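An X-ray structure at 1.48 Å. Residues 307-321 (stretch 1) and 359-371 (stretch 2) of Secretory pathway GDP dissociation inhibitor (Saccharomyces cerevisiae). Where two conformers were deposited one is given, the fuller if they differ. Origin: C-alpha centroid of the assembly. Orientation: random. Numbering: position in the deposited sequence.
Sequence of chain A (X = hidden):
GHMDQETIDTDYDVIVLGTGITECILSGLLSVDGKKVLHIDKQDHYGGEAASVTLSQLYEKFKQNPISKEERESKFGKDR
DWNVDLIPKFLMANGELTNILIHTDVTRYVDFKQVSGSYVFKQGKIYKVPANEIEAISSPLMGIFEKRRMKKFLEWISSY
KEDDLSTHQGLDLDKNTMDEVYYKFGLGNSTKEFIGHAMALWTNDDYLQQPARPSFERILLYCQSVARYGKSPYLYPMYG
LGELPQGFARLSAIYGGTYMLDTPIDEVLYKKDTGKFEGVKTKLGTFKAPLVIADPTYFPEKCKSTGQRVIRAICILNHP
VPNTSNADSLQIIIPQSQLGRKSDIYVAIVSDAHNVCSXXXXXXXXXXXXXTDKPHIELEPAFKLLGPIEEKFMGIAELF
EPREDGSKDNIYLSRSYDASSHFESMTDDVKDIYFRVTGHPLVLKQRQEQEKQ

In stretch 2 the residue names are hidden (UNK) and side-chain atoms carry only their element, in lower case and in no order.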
# COMPACT_ATOMS: atom_id res chain seq x y z
N GLY A 307 -7.00 2.98 25.43
CA GLY A 307 -6.18 3.00 26.65
C GLY A 307 -4.73 2.58 26.41
O GLY A 307 -3.97 2.36 27.37
N GLN A 308 -4.35 2.47 25.15
CA GLN A 308 -2.97 2.11 24.79
C GLN A 308 -2.31 3.18 23.94
O GLN A 308 -2.92 3.80 23.09
CB GLN A 308 -2.96 0.82 24.00
CG GLN A 308 -3.54 -0.37 24.72
CD GLN A 308 -3.76 -1.52 23.79
OE1 GLN A 308 -3.08 -2.53 23.89
NE2 GLN A 308 -4.71 -1.37 22.85
N ARG A 309 -1.02 3.40 24.20
CA ARG A 309 -0.22 4.29 23.39
C ARG A 309 0.92 3.45 22.85
O ARG A 309 1.51 2.64 23.57
CB ARG A 309 0.41 5.41 24.23
CG ARG A 309 -0.56 6.48 24.70
CD ARG A 309 0.20 7.69 25.23
NE ARG A 309 1.18 7.35 26.28
CZ ARG A 309 2.32 8.02 26.51
NH1 ARG A 309 2.67 9.03 25.74
NH2 ARG A 309 3.11 7.64 27.51
N VAL A 310 1.22 3.66 21.57
CA VAL A 310 2.28 2.90 20.92
C VAL A 310 3.43 3.82 20.61
O VAL A 310 3.25 4.87 19.99
CB VAL A 310 1.76 2.29 19.59
CG1 VAL A 310 2.82 1.38 18.96
CG2 VAL A 310 0.48 1.49 19.82
N ILE A 311 4.64 3.43 21.03
CA ILE A 311 5.82 4.21 20.63
C ILE A 311 6.38 3.56 19.37
O ILE A 311 6.46 2.30 19.30
CB ILE A 311 6.90 4.33 21.74
CG1 ILE A 311 8.08 5.17 21.27
CG2 ILE A 311 7.30 2.96 22.27
CD1 ILE A 311 9.01 5.65 22.39
N ARG A 312 6.72 4.40 18.39
CA ARG A 312 7.31 3.93 17.14
C ARG A 312 8.58 4.73 16.87
O ARG A 312 8.54 5.99 16.80
CB ARG A 312 6.33 4.04 15.97
CG ARG A 312 5.08 3.15 16.19
CD ARG A 312 4.02 3.33 15.15
NE ARG A 312 2.94 2.34 15.28
CZ ARG A 312 1.64 2.62 15.43
NH1 ARG A 312 1.21 3.87 15.47
NH2 ARG A 312 0.75 1.63 15.49
N ALA A 313 9.69 4.01 16.82
CA ALA A 313 11.00 4.64 16.67
C ALA A 313 11.51 4.20 15.31
O ALA A 313 11.84 3.04 15.13
CB ALA A 313 11.98 4.19 17.75
N ILE A 314 11.60 5.14 14.39
CA ILE A 314 12.09 4.88 13.06
C ILE A 314 13.59 5.16 13.05
O ILE A 314 14.03 6.30 13.29
CB ILE A 314 11.36 5.79 12.02
CG1 ILE A 314 9.84 5.55 12.05
CG2 ILE A 314 11.98 5.65 10.62
CD1 ILE A 314 9.08 6.67 11.33
N CYS A 315 14.37 4.10 12.87
CA CYS A 315 15.83 4.22 12.91
C CYS A 315 16.42 4.03 11.54
O CYS A 315 15.98 3.13 10.81
CB CYS A 315 16.41 3.15 13.82
SG CYS A 315 15.75 3.28 15.51
N ILE A 316 17.39 4.88 11.21
CA ILE A 316 18.12 4.73 9.95
C ILE A 316 19.50 4.19 10.28
O ILE A 316 20.19 4.73 11.14
CB ILE A 316 18.28 6.05 9.19
CG1 ILE A 316 16.93 6.65 8.80
CG2 ILE A 316 19.19 5.83 7.96
CD1 ILE A 316 17.04 8.09 8.18
N LEU A 317 19.81 3.08 9.64
CA LEU A 317 21.15 2.46 9.79
C LEU A 317 21.85 2.57 8.46
O LEU A 317 21.22 2.68 7.43
CB LEU A 317 21.06 0.99 10.15
CG LEU A 317 19.99 0.57 11.19
CD1 LEU A 317 19.98 -0.91 11.36
CD2 LEU A 317 20.23 1.22 12.53
N ASN A 318 23.18 2.54 8.51
CA ASN A 318 23.94 2.48 7.27
C ASN A 318 24.64 1.11 7.10
O ASN A 318 25.66 0.99 6.40
CB ASN A 318 24.90 3.66 7.14
CG ASN A 318 26.01 3.62 8.11
OD1 ASN A 318 26.14 2.70 8.91
ND2 ASN A 318 26.87 4.66 8.05
N HIS A 319 24.09 0.10 7.77
CA HIS A 319 24.62 -1.27 7.74
C HIS A 319 23.51 -2.25 8.12
O HIS A 319 22.52 -1.87 8.72
CB HIS A 319 25.72 -1.38 8.80
CG HIS A 319 25.23 -1.02 10.16
ND1 HIS A 319 24.51 -1.90 10.94
CD2 HIS A 319 25.29 0.15 10.85
CE1 HIS A 319 24.15 -1.29 12.06
NE2 HIS A 319 24.63 -0.06 12.03
N PRO A 320 23.71 -3.55 7.80
CA PRO A 320 22.69 -4.55 8.22
C PRO A 320 22.57 -4.75 9.71
O PRO A 320 23.44 -4.38 10.49
CB PRO A 320 23.13 -5.85 7.56
CG PRO A 320 24.32 -5.53 6.76
CD PRO A 320 24.81 -4.16 7.03
N VAL A 321 21.45 -5.33 10.13
CA VAL A 321 21.28 -5.60 11.56
C VAL A 321 22.19 -6.77 11.97
O VAL A 321 22.23 -7.80 11.28
CB VAL A 321 19.80 -5.91 11.88
CG1 VAL A 321 19.59 -6.35 13.31
CG2 VAL A 321 18.94 -4.70 11.49
N UNK A 359 20.63 3.62 -1.32
CA UNK A 359 21.53 2.49 -1.30
C UNK A 359 22.37 2.42 -0.01
O UNK A 359 22.94 3.44 0.41
c UNK A 359 24.21 1.53 -3.91
c UNK A 359 22.47 2.61 -2.49
n UNK A 359 24.08 -0.96 -4.34
c UNK A 359 24.98 0.23 -4.14
c UNK A 359 23.41 1.44 -2.61
N UNK A 360 22.44 1.23 0.60
CA UNK A 360 23.29 1.01 1.74
C UNK A 360 22.63 1.26 3.08
O UNK A 360 23.16 0.88 4.14
N UNK A 361 21.46 1.90 3.05
CA UNK A 361 20.74 2.13 4.29
C UNK A 361 19.72 1.03 4.62
O UNK A 361 19.30 0.24 3.76
c UNK A 361 22.53 6.15 4.82
n UNK A 361 21.73 5.18 5.23
c UNK A 361 21.48 5.36 3.06
c UNK A 361 20.07 3.51 4.26
n UNK A 361 22.40 6.28 3.51
c UNK A 361 21.05 4.66 4.14
N UNK A 362 19.39 0.97 5.91
CA UNK A 362 18.32 0.08 6.41
C UNK A 362 17.41 0.94 7.23
O UNK A 362 17.88 1.87 7.89
c UNK A 362 19.71 -2.07 6.42
c UNK A 362 20.96 -1.71 5.87
c UNK A 362 19.96 -4.27 5.42
o UNK A 362 21.92 -4.76 4.14
c UNK A 362 19.22 -3.36 6.18
c UNK A 362 18.90 -1.08 7.25
c UNK A 362 21.68 -2.62 5.10
c UNK A 362 21.17 -3.88 4.88
N UNK A 363 16.13 0.59 7.20
CA UNK A 363 15.15 1.19 8.08
C UNK A 363 14.78 0.12 9.11
O UNK A 363 14.46 -1.01 8.77
c UNK A 363 14.36 4.03 7.03
c UNK A 363 12.80 2.90 5.45
c UNK A 363 14.04 2.74 6.28
c UNK A 363 13.89 1.59 7.31
N UNK A 364 14.82 0.50 10.37
CA UNK A 364 14.45 -0.43 11.44
C UNK A 364 13.46 0.31 12.29
O UNK A 364 13.80 1.33 12.93
c UNK A 364 15.67 -0.81 12.26
N UNK A 365 12.22 -0.14 12.24
CA UNK A 365 11.18 0.53 12.99
C UNK A 365 10.80 -0.33 14.20
O UNK A 365 10.38 -1.47 14.06
c UNK A 365 10.35 1.58 10.87
c UNK A 365 9.14 2.00 10.00
c UNK A 365 9.95 0.81 12.15
c UNK A 365 8.95 1.60 12.99
N UNK A 366 11.02 0.21 15.38
CA UNK A 366 10.81 -0.51 16.63
C UNK A 366 9.47 -0.03 17.18
O UNK A 366 9.18 1.18 17.17
c UNK A 366 14.42 0.08 17.93
c UNK A 366 11.91 -0.19 17.66
c UNK A 366 11.60 -0.85 19.00
c UNK A 366 13.31 -0.62 17.15
N UNK A 367 8.67 -0.95 17.70
CA UNK A 367 7.40 -0.51 18.30
C UNK A 367 6.96 -1.40 19.43
O UNK A 367 7.25 -2.59 19.46
o UNK A 367 5.95 -1.65 16.80
c UNK A 367 6.32 -0.40 17.24
N UNK A 368 6.23 -0.79 20.36
CA UNK A 368 5.60 -1.55 21.42
C UNK A 368 4.56 -0.66 22.07
O UNK A 368 4.55 0.57 21.87
c UNK A 368 7.15 -0.81 23.30
o UNK A 368 6.09 -3.02 23.32
c UNK A 368 6.65 -2.01 22.46
N UNK A 369 3.65 -1.29 22.79
CA UNK A 369 2.71 -0.59 23.65
C UNK A 369 3.49 -0.12 24.89
O UNK A 369 4.19 -0.90 25.55
c UNK A 369 1.59 -1.56 24.07
c UNK A 369 0.77 -1.00 25.24
c UNK A 369 0.10 -0.81 22.13
c UNK A 369 0.72 -1.96 22.87
N UNK A 370 3.41 1.17 25.16
CA UNK A 370 4.11 1.79 26.28
C UNK A 370 3.56 1.23 27.59
O UNK A 370 2.33 1.18 27.77
c UNK A 370 3.98 3.33 26.20
c UNK A 370 4.44 4.03 27.50
c UNK A 370 4.39 5.30 24.65
c UNK A 370 4.79 3.88 25.03
N UNK A 371 4.45 0.82 28.48
CA UNK A 371 4.04 0.36 29.83
C UNK A 371 4.79 1.05 30.97
O UNK A 371 4.57 0.72 32.14
o UNK A 371 4.89 -3.90 29.01
c UNK A 371 5.50 -1.76 29.81
c UNK A 371 4.09 -1.16 29.97
o UNK A 371 6.07 -3.81 30.89
c UNK A 371 5.49 -3.26 29.91
O HOH W 1 0.02 2.33 26.70
O HOH W 2 3.34 -0.39 15.61

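Position 359 carries four carbons in a row ending in nitrogen, and none of these atoms touches stretch 1: Lys359, a bystander. Position 360 has no side-chain atoms, its backbone alone reaches stretch 1, at Asn318, and its phi/psi of 91/-13 would jam a CB against the preceding carbonyl; it is Gly360.

Position 361 has one carbon, then a five-membered ring of three carbons and two nitrogens, with Leu317 O at the ring edge, hence His361. Its ND1 gives a weak hydrogen bond to Leu317 O (3.4 Å). At 362 one carbon leads to a six-carbon ring bearing an oxygen, and Pro320 packs over one face of this ring, which is that of Tyr362. Pro320 CA lies 3.8 Å from the Tyr362 ring centroid and nearly on the normal, a CH-pi contact.

Position 363 holds four carbons forked at the second and lies beside Ile316: Leu363, with CD2 4.1 Å from Ile316 CG1. A single carbon at 364, lying beside Cys315, marks Ala364, whose CB sits 4.3 Å from Cys315 CB and 4.4 Å from Leu317 CD1.

Positions 365 and 366 each show four carbons forked at the first, with one arm two carbons long. The first faces Ile314 and is Ile365; its CD1 lies 4.2 Å from Ile314 CG1. The second, beside Ala313, is Ile366, and its CD1 extends to 4.2 Å from Cys315 SG.

One carbon and one oxygen at 367, beside Arg312, give Ser367. A water bridges the pair, 3.1 Å from Ser367 OG and 2.8 Å from Arg312 NE. At 368 one carbon carries an oxygen and a carbon, and the branch meets Ile311: Thr368, whose CG2 is 3.9 Å from Ile311 CG2.

Position 369 again has four carbons forked at the first with one longer arm, tight against Val310. This is Ile369; its CD1 comes 3.3 Å from Val310 CG2. The same branching at 370 reaches Ile311 and Arg309: Ile370 lays CD1 over one face of the Arg309 guanidinium. Position 371 has three carbons, the third carrying two oxygens, and points away: Glu371.

The contact is an antiparallel strand pair built on backbone pairing. Reciprocal bonds join Leu317 with Tyr362, Cys315 with Ala364, Ala313 with Ile366 and Ile311 with Thr368; Leu317 N to Tyr362 O is 2.9 Å and nearly straight. Side chains alternate by face, Val310, Arg312, Ile314 and Ile316 sharing one with Ile369, Ser367, Ile365 and Leu363. The rule is largely apolar neighbours across each rung, with water serving the polar Arg312–Ser367 rung and the Tyr362 ring closing one end.

Stretch 2 (359-371) KGHYLAIISTIIE
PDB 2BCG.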